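Local coordinates for protein pseudoaglycone deacetylase Dbv21 (Actinoplanes teichomyceticus, PDB 3DFI) that probably removes, with the help of zinc, an acetyl group from the sugar of the pseudoaglycone of the lipoglycopeptide antibiotic A40926, at residues Arg76-Ala81 with His225-Leu230; Leu83-Ala88 with Lys219-Lys224. All coordinates share one frame; numbering follows the deposited sequence.

Contact 1 (Arg76-Ala81 with His225-Leu230); sequences RNEDIA and HYATQL
Glu78, on helix 71-86, comes closest to Tyr226, in the bend just ahead of helix 227-233, with their CA atoms 5.2 Å apart. Tyr226 is the centre of an inverse gamma turn, and the weak bond from Ala227 N back to His225 O tightens this bend. Glu78 stretches across to the turn, its CG anti to its own carbonyl carbon (chi1 -69°) and the chain extended beyond. On the way Glu78 CG passes His225 O at 3.2 Å. At the end, Glu78 OE2 accepts a hydrogen bond of 2.9 Å from Thr228 N, which approaches on the syn side of the carboxylate. The side chains of Glu78 and Thr228 cross at about a right angle.

Asp79 and Tyr226 lie side by side and point the same way, with the carboxylate and ring planes 39° apart. Tyr226 OH donates to Asp79 OD1 over 2.6 Å, reaching that oxygen on its anti side, while OD1 itself lies at the edge of the ring. The other carboxylate oxygen, OD2, is hydrogen-bonded to His92 NE2, so Asp79 links Tyr226 to strand 89-92. Farther along helix 71-86, the methyl of Ala81 sits over one face of the His225 imidazole, a CH-pi contact in which Ala81 CB is 3.6 Å from the ring centroid and 19° off the normal.

Together these residues fasten the turn to the helix through one acidic side chain at its backbone and another at its phenol. The carboxylate of Glu78, set at the opening turn of helix 227-233, would probably be stabilised by the positive end of that helix. Tyr226 also touches Asp18, and the Asp79 bond helps hold its ring, about 10 Å from the zinc ion, in the wider surroundings of the metal site.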
ATOM      1  N   ARG A  76      -2.085  12.230  -6.490  1.00 47.51           N
ATOM      2  CA  ARG A  76      -2.374  12.609  -5.099  1.00 47.52           C
ATOM      3  C   ARG A  76      -3.870  12.903  -4.939  1.00 48.29           C
ATOM      4  O   ARG A  76      -4.470  12.548  -3.918  1.00 48.28           O
ATOM      5  CB  ARG A  76      -1.522  13.792  -4.655  1.00 47.58           C
ATOM      6  CG  ARG A  76      -0.083  13.421  -4.329  1.00 45.48           C
ATOM      7  CD  ARG A  76       0.656  14.577  -3.663  1.00 46.53           C
ATOM      8  NE  ARG A  76       0.654  15.811  -4.466  1.00 48.02           N
ATOM      9  CZ  ARG A  76       1.571  16.107  -5.385  1.00 48.75           C
ATOM     10  NH1 ARG A  76       2.554  15.249  -5.669  1.00 51.56           N
ATOM     11  NH2 ARG A  76       1.516  17.259  -6.017  1.00 49.01           N
ATOM     12  N   ASN A  77      -4.466  13.525  -5.958  1.00 47.93           N
ATOM     13  CA  ASN A  77      -5.915  13.771  -5.969  1.00 48.77           C
ATOM     14  C   ASN A  77      -6.726  12.483  -6.035  1.00 48.06           C
ATOM     15  O   ASN A  77      -7.777  12.363  -5.399  1.00 48.12           O
ATOM     16  CB  ASN A  77      -6.316  14.704  -7.125  1.00 47.76           C
ATOM     17  CG  ASN A  77      -5.942  16.165  -6.867  1.00 50.91           C
ATOM     18  OD1 ASN A  77      -6.073  16.684  -5.746  1.00 49.33           O
ATOM     19  ND2 ASN A  77      -5.510  16.847  -7.925  1.00 50.02           N
ATOM     20  N   GLU A  78      -6.256  11.529  -6.833  1.00 48.34           N
ATOM     21  CA  GLU A  78      -6.878  10.205  -6.869  1.00 48.44           C
ATOM     22  C   GLU A  78      -6.857   9.535  -5.485  1.00 48.70           C
ATOM     23  O   GLU A  78      -7.865   8.956  -5.038  1.00 48.95           O
ATOM     24  CB  GLU A  78      -6.173   9.310  -7.888  1.00 48.71           C
ATOM     25  CG  GLU A  78      -6.390   9.738  -9.379  1.00 48.39           C
ATOM     26  CD  GLU A  78      -5.725   8.766 -10.348  1.00 48.90           C
ATOM     27  OE1 GLU A  78      -4.808   8.001  -9.925  1.00 45.19           O
ATOM     28  OE2 GLU A  78      -6.143   8.739 -11.529  1.00 45.01           O
ATOM     29  N   ASP A  79      -5.698   9.597  -4.834  1.00 48.23           N
ATOM     30  CA  ASP A  79      -5.496   9.014  -3.511  1.00 49.15           C
ATOM     31  C   ASP A  79      -6.443   9.648  -2.480  1.00 49.44           C
ATOM     32  O   ASP A  79      -7.066   8.943  -1.701  1.00 49.55           O
ATOM     33  CB  ASP A  79      -4.023   9.172  -3.097  1.00 48.02           C
ATOM     34  CG  ASP A  79      -3.684   8.436  -1.809  1.00 51.06           C
ATOM     35  OD1 ASP A  79      -3.850   7.196  -1.751  1.00 53.23           O
ATOM     36  OD2 ASP A  79      -3.218   9.103  -0.870  1.00 52.68           O
ATOM     37  N   ILE A  80      -6.580  10.977  -2.504  1.00 50.54           N
ATOM     38  CA  ILE A  80      -7.504  11.677  -1.593  1.00 51.11           C
ATOM     39  C   ILE A  80      -8.968  11.211  -1.790  1.00 51.75           C
ATOM     40  O   ILE A  80      -9.647  10.860  -0.812  1.00 52.09           O
ATOM     41  CB  ILE A  80      -7.337  13.208  -1.719  1.00 51.40           C
ATOM     42  CG1 ILE A  80      -5.948  13.619  -1.189  1.00 50.67           C
ATOM     43  CG2 ILE A  80      -8.491  13.987  -1.040  1.00 50.92           C
ATOM     44  CD1 ILE A  80      -5.443  15.020  -1.664  1.00 51.09           C
ATOM     45  N   ALA A  81      -9.429  11.176  -3.040  1.00 51.38           N
ATOM     46  CA  ALA A  81     -10.787  10.703  -3.380  1.00 51.11           C
ATOM     47  C   ALA A  81     -11.046   9.280  -2.864  1.00 50.91           C
ATOM     48  O   ALA A  81     -12.055   9.019  -2.194  1.00 51.10           O
ATOM     49  CB  ALA A  81     -11.016  10.773  -4.902  1.00 50.28           C
ATOM     50  N   HIS A 225     -11.179   5.159  -8.031  1.00 49.60           N
ATOM     51  CA  HIS A 225     -10.604   6.499  -8.046  1.00 50.06           C
ATOM     52  C   HIS A 225      -9.190   6.586  -8.613  1.00 49.98           C
ATOM     53  O   HIS A 225      -8.825   7.607  -9.186  1.00 49.71           O
ATOM     54  CB  HIS A 225     -10.723   7.188  -6.695  1.00 49.99           C
ATOM     55  CG  HIS A 225     -12.085   7.750  -6.455  1.00 51.35           C
ATOM     56  ND1 HIS A 225     -12.606   8.771  -7.224  1.00 51.02           N
ATOM     57  CD2 HIS A 225     -13.048   7.419  -5.562  1.00 52.59           C
ATOM     58  CE1 HIS A 225     -13.828   9.054  -6.808  1.00 51.82           C
ATOM     59  NE2 HIS A 225     -14.125   8.243  -5.806  1.00 53.48           N
ATOM     60  N   TYR A 226      -8.424   5.501  -8.513  1.00 49.75           N
ATOM     61  CA  TYR A 226      -7.067   5.478  -9.075  1.00 49.36           C
ATOM     62  C   TYR A 226      -7.100   5.127 -10.565  1.00 48.89           C
ATOM     63  O   TYR A 226      -6.535   4.112 -10.984  1.00 48.35           O
ATOM     64  CB  TYR A 226      -6.201   4.468  -8.346  1.00 49.26           C
ATOM     65  CG  TYR A 226      -6.021   4.734  -6.884  1.00 48.26           C
ATOM     66  CD1 TYR A 226      -5.122   5.702  -6.437  1.00 50.60           C
ATOM     67  CD2 TYR A 226      -6.723   3.991  -5.934  1.00 49.78           C
ATOM     68  CE1 TYR A 226      -4.929   5.949  -5.051  1.00 48.54           C
ATOM     69  CE2 TYR A 226      -6.533   4.217  -4.544  1.00 51.36           C
ATOM     70  CZ  TYR A 226      -5.635   5.198  -4.112  1.00 50.14           C
ATOM     71  OH  TYR A 226      -5.436   5.425  -2.745  1.00 49.52           O
ATOM     72  N   ALA A 227      -7.697   6.009 -11.355  1.00 48.24           N
ATOM     73  CA  ALA A 227      -8.071   5.704 -12.738  1.00 48.26           C
ATOM     74  C   ALA A 227      -6.828   5.612 -13.597  1.00 48.53           C
ATOM     75  O   ALA A 227      -6.797   4.937 -14.625  1.00 48.22           O
ATOM     76  CB  ALA A 227      -8.957   6.808 -13.261  1.00 48.68           C
ATOM     77  N   THR A 228      -5.835   6.392 -13.200  1.00 48.18           N
ATOM     78  CA  THR A 228      -4.534   6.416 -13.840  1.00 49.43           C
ATOM     79  C   THR A 228      -3.896   4.997 -13.824  1.00 49.40           C
ATOM     80  O   THR A 228      -3.527   4.473 -14.869  1.00 48.82           O
ATOM     81  CB  THR A 228      -3.681   7.504 -13.117  1.00 50.56           C
ATOM     82  OG1 THR A 228      -2.754   8.109 -14.013  1.00 56.08           O
ATOM     83  CG2 THR A 228      -3.040   7.011 -11.878  1.00 46.09           C
ATOM     84  N   GLN A 229      -3.837   4.386 -12.636  1.00 49.27           N
ATOM     85  CA  GLN A 229      -3.274   3.061 -12.408  1.00 50.30           C
ATOM     86  C   GLN A 229      -4.189   1.962 -12.933  1.00 50.28           C
ATOM     87  O   GLN A 229      -3.724   1.007 -13.578  1.00 50.88           O
ATOM     88  CB  GLN A 229      -2.988   2.837 -10.912  1.00 49.63           C
ATOM     89  CG  GLN A 229      -1.998   3.846 -10.295  1.00 52.18           C
ATOM     90  CD  GLN A 229      -0.816   4.163 -11.201  1.00 54.58           C
ATOM     91  OE1 GLN A 229      -0.757   5.240 -11.808  1.00 54.34           O
ATOM     92  NE2 GLN A 229       0.112   3.216 -11.329  1.00 52.90           N
ATOM     93  N   LEU A 230      -5.491   2.090 -12.682  1.00 50.53           N
ATOM     94  CA  LEU A 230      -6.443   1.122 -13.248  1.00 50.98           C
ATOM     95  C   LEU A 230      -6.535   1.137 -14.758  1.00 50.65           C
ATOM     96  O   LEU A 230      -7.065   0.186 -15.359  1.00 49.81           O
ATOM     97  CB  LEU A 230      -7.823   1.201 -12.584  1.00 51.51           C
ATOM     98  CG  LEU A 230      -7.890   0.323 -11.307  1.00 52.19           C
ATOM     99  CD1 LEU A 230      -6.809   0.664 -10.272  1.00 53.36           C
ATOM    100  CD2 LEU A 230      -9.265   0.370 -10.663  1.00 53.45           C
TER

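Contact 2 (Leu83-Ala88 with Lys219-Lys224); sequences LDQLGA and KFQAMK
Leu86 and Gln85, in the last turn of helix 71-86, meet Ala222 and Gln221 of helix 213-223. The first helix closes in a Schellman motif: Gly87, at positive phi, ends the helical run, Ala88 N returns to Leu83 O at 2.9 Å, and Gly87 N makes a weak bond back to Asp84 O. The chain can then leave the helix for strand 89-92, completing the crossover that returns it to the parallel part of the alpha/beta sheet.

No hydrogen bond joins the two segments; across them the contact is van der Waals. The backbones are nearest at Gln85 and Ala222, whose CA atoms are 5.8 Å apart. Beside Leu86 and Ala222 the two glutamines cross at about a right angle, with their amide planes 63° apart. They touch through the aliphatic part of Gln221, whose CG is 4.1 Å from Gln85 CD.

The polar links lie with neighbours. Gln85 O takes a hydrogen bond from Arg218 NH1, one residue before the facing segment. The CB of Lys219 points away from the other segment, and its NZ is gripped by a salt bridge to Glu259 and by hydrogen bonds to Tyr257 OH and Leu22 O.

The apolar pair is Leu86 and Ala222, whose CB points toward the first helix. Leu86 also touches Ala29 of helix 19-33. With CG anti to the carbonyl carbon (chi1 -61°), Leu86 CG sits 3.8 Å from Ala222 CB. Leu86 CD2 lies 3.8 Å from Ala222 CB and 3.9 Å from Lys219 N.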
ATOM      1  N   LEU A  83      -9.267   7.492  -0.461  1.00 50.82           N
ATOM      2  CA  LEU A  83      -9.180   7.322   1.001  1.00 50.37           C
ATOM      3  C   LEU A  83     -10.393   7.930   1.727  1.00 51.59           C
ATOM      4  O   LEU A  83     -10.929   7.334   2.680  1.00 51.59           O
ATOM      5  CB  LEU A  83      -7.842   7.863   1.529  1.00 49.34           C
ATOM      6  CG  LEU A  83      -6.613   7.060   1.085  1.00 46.86           C
ATOM      7  CD1 LEU A  83      -5.310   7.760   1.434  1.00 48.97           C
ATOM      8  CD2 LEU A  83      -6.630   5.656   1.669  1.00 45.40           C
ATOM      9  N   ASP A  84     -10.819   9.114   1.276  1.00 52.20           N
ATOM     10  CA  ASP A  84     -12.087   9.721   1.705  1.00 53.77           C
ATOM     11  C   ASP A  84     -13.295   8.777   1.650  1.00 54.39           C
ATOM     12  O   ASP A  84     -14.155   8.833   2.531  1.00 54.86           O
ATOM     13  CB  ASP A  84     -12.407  10.960   0.858  1.00 53.78           C
ATOM     14  CG  ASP A  84     -11.643  12.187   1.301  1.00 54.49           C
ATOM     15  OD1 ASP A  84     -10.770  12.080   2.196  1.00 56.64           O
ATOM     16  OD2 ASP A  84     -11.908  13.273   0.747  1.00 55.43           O
ATOM     17  N   GLN A  85     -13.372   7.933   0.619  1.00 54.90           N
ATOM     18  CA  GLN A  85     -14.472   6.960   0.505  1.00 55.33           C
ATOM     19  C   GLN A  85     -14.380   5.828   1.554  1.00 54.75           C
ATOM     20  O   GLN A  85     -15.401   5.233   1.935  1.00 54.54           O
ATOM     21  CB  GLN A  85     -14.584   6.393  -0.927  1.00 55.91           C
ATOM     22  CG  GLN A  85     -16.062   6.045  -1.395  1.00 58.80           C
ATOM     23  CD  GLN A  85     -16.555   4.665  -0.899  1.00 60.98           C
ATOM     24  OE1 GLN A  85     -15.747   3.768  -0.622  1.00 60.90           O
ATOM     25  NE2 GLN A  85     -17.877   4.496  -0.800  1.00 60.45           N
ATOM     26  N   LEU A  86     -13.163   5.548   2.026  1.00 53.48           N
ATOM     27  CA  LEU A  86     -12.953   4.541   3.065  1.00 52.78           C
ATOM     28  C   LEU A  86     -13.025   5.126   4.478  1.00 51.98           C
ATOM     29  O   LEU A  86     -12.933   4.389   5.480  1.00 51.52           O
ATOM     30  CB  LEU A  86     -11.604   3.851   2.872  1.00 52.99           C
ATOM     31  CG  LEU A  86     -11.315   3.066   1.592  1.00 52.74           C
ATOM     32  CD1 LEU A  86      -9.934   2.443   1.710  1.00 53.97           C
ATOM     33  CD2 LEU A  86     -12.381   1.995   1.339  1.00 54.43           C
ATOM     34  N   GLY A  87     -13.187   6.448   4.537  1.00 50.63           N
ATOM     35  CA  GLY A  87     -13.124   7.217   5.765  1.00 50.37           C
ATOM     36  C   GLY A  87     -11.742   7.272   6.391  1.00 50.03           C
ATOM     37  O   GLY A  87     -11.625   7.438   7.593  1.00 50.31           O
ATOM     38  N   ALA A  88     -10.693   7.117   5.588  1.00 49.80           N
ATOM     39  CA  ALA A  88      -9.320   7.105   6.100  1.00 49.95           C
ATOM     40  C   ALA A  88      -8.652   8.453   5.866  1.00 50.54           C
ATOM     41  O   ALA A  88      -8.896   9.092   4.840  1.00 51.15           O
ATOM     42  CB  ALA A  88      -8.522   6.008   5.432  1.00 49.86           C
ATOM     43  N   LYS A 219     -14.232  -0.893  -0.551  1.00 47.93           N
ATOM     44  CA  LYS A 219     -12.905  -1.098  -1.164  1.00 47.63           C
ATOM     45  C   LYS A 219     -12.961  -0.920  -2.704  1.00 47.71           C
ATOM     46  O   LYS A 219     -12.152  -0.191  -3.274  1.00 48.32           O
ATOM     47  CB  LYS A 219     -12.371  -2.491  -0.837  1.00 47.32           C
ATOM     48  CG  LYS A 219     -11.010  -2.779  -1.460  1.00 48.35           C
ATOM     49  CD  LYS A 219     -10.576  -4.249  -1.322  1.00 47.33           C
ATOM     50  CE  LYS A 219      -9.167  -4.415  -1.880  1.00 47.92           C
ATOM     51  NZ  LYS A 219      -8.457  -5.662  -1.440  1.00 48.17           N
ATOM     52  N   PHE A 220     -13.886  -1.623  -3.359  1.00 47.42           N
ATOM     53  CA  PHE A 220     -13.936  -1.669  -4.818  1.00 47.82           C
ATOM     54  C   PHE A 220     -14.281  -0.275  -5.376  1.00 48.02           C
ATOM     55  O   PHE A 220     -13.708   0.174  -6.374  1.00 48.21           O
ATOM     56  CB  PHE A 220     -14.923  -2.748  -5.301  1.00 48.05           C
ATOM     57  CG  PHE A 220     -14.403  -4.187  -5.202  1.00 47.90           C
ATOM     58  CD1 PHE A 220     -15.084  -5.227  -5.849  1.00 49.40           C
ATOM     59  CD2 PHE A 220     -13.264  -4.505  -4.486  1.00 49.92           C
ATOM     60  CE1 PHE A 220     -14.629  -6.548  -5.767  1.00 49.81           C
ATOM     61  CE2 PHE A 220     -12.801  -5.837  -4.383  1.00 47.95           C
ATOM     62  CZ  PHE A 220     -13.472  -6.846  -5.016  1.00 48.75           C
ATOM     63  N   GLN A 221     -15.171   0.431  -4.687  1.00 48.30           N
ATOM     64  CA  GLN A 221     -15.526   1.797  -5.067  1.00 48.72           C
ATOM     65  C   GLN A 221     -14.344   2.753  -4.929  1.00 49.08           C
ATOM     66  O   GLN A 221     -14.081   3.554  -5.819  1.00 48.85           O
ATOM     67  CB  GLN A 221     -16.755   2.277  -4.273  1.00 48.91           C
ATOM     68  CG  GLN A 221     -17.342   3.600  -4.759  1.00 48.82           C
ATOM     69  CD  GLN A 221     -17.999   3.516  -6.139  1.00 48.89           C
ATOM     70  OE1 GLN A 221     -18.644   2.518  -6.488  1.00 47.53           O
ATOM     71  NE2 GLN A 221     -17.856   4.587  -6.922  1.00 47.38           N
ATOM     72  N   ALA A 222     -13.620   2.646  -3.821  1.00 49.38           N
ATOM     73  CA  ALA A 222     -12.397   3.401  -3.614  1.00 49.86           C
ATOM     74  C   ALA A 222     -11.345   3.146  -4.706  1.00 50.58           C
ATOM     75  O   ALA A 222     -10.707   4.098  -5.171  1.00 50.69           O
ATOM     76  CB  ALA A 222     -11.818   3.111  -2.211  1.00 49.37           C
ATOM     77  N   MET A 223     -11.165   1.878  -5.104  1.00 50.42           N
ATOM     78  CA  MET A 223     -10.208   1.511  -6.165  1.00 50.70           C
ATOM     79  C   MET A 223     -10.448   2.215  -7.513  1.00 49.59           C
ATOM     80  O   MET A 223      -9.495   2.514  -8.237  1.00 48.34           O
ATOM     81  CB  MET A 223     -10.199   0.001  -6.399  1.00 50.41           C
ATOM     82  CG  MET A 223      -9.513  -0.814  -5.297  1.00 51.84           C
ATOM     83  SD  MET A 223      -9.847  -2.569  -5.508  1.00 53.69           S
ATOM     84  CE  MET A 223      -9.220  -2.784  -7.174  1.00 56.54           C
ATOM     85  N   LYS A 224     -11.720   2.457  -7.839  1.00 49.49           N
ATOM     86  CA  LYS A 224     -12.114   3.154  -9.074  1.00 49.43           C
ATOM     87  C   LYS A 224     -11.494   4.546  -9.177  1.00 49.51           C
ATOM     88  O   LYS A 224     -11.273   5.045 -10.282  1.00 49.04           O
ATOM     89  CB  LYS A 224     -13.634   3.259  -9.180  1.00 49.57           C
ATOM     90  CG  LYS A 224     -14.331   1.920  -9.313  1.00 50.09           C
ATOM     91  CD  LYS A 224     -15.842   2.077  -9.344  1.00 49.48           C
ATOM     92  CE  LYS A 224     -16.530   0.718  -9.254  1.00 49.52           C
ATOM     93  NZ  LYS A 224     -17.997   0.831  -9.492  1.00 51.31           N
TER

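Overall arrangement
Both contacts are made by helix 71-86: contact 1 by its middle, contact 2 by its C-terminal end. Their partners are helix 213-223 for contact 2 and, after it, the turn and start of helix 227-233 for contact 1, so the order along the chain is 76-81, 83-88, 219-224, 225-230, with contact 2 enclosed by contact 1. Their centres are 10 Å apart on one side of the chain's centre, and they touch where Leu230 CD2 packs on Met223 O at 3.2 Å. Helix 71-86 leads into the outermost parallel strand 89-92, while the partner helices follow the other outer strand, 201-210. The pair thus ties late chain to the early alpha/beta core, with contact 1 the nearer to the zinc.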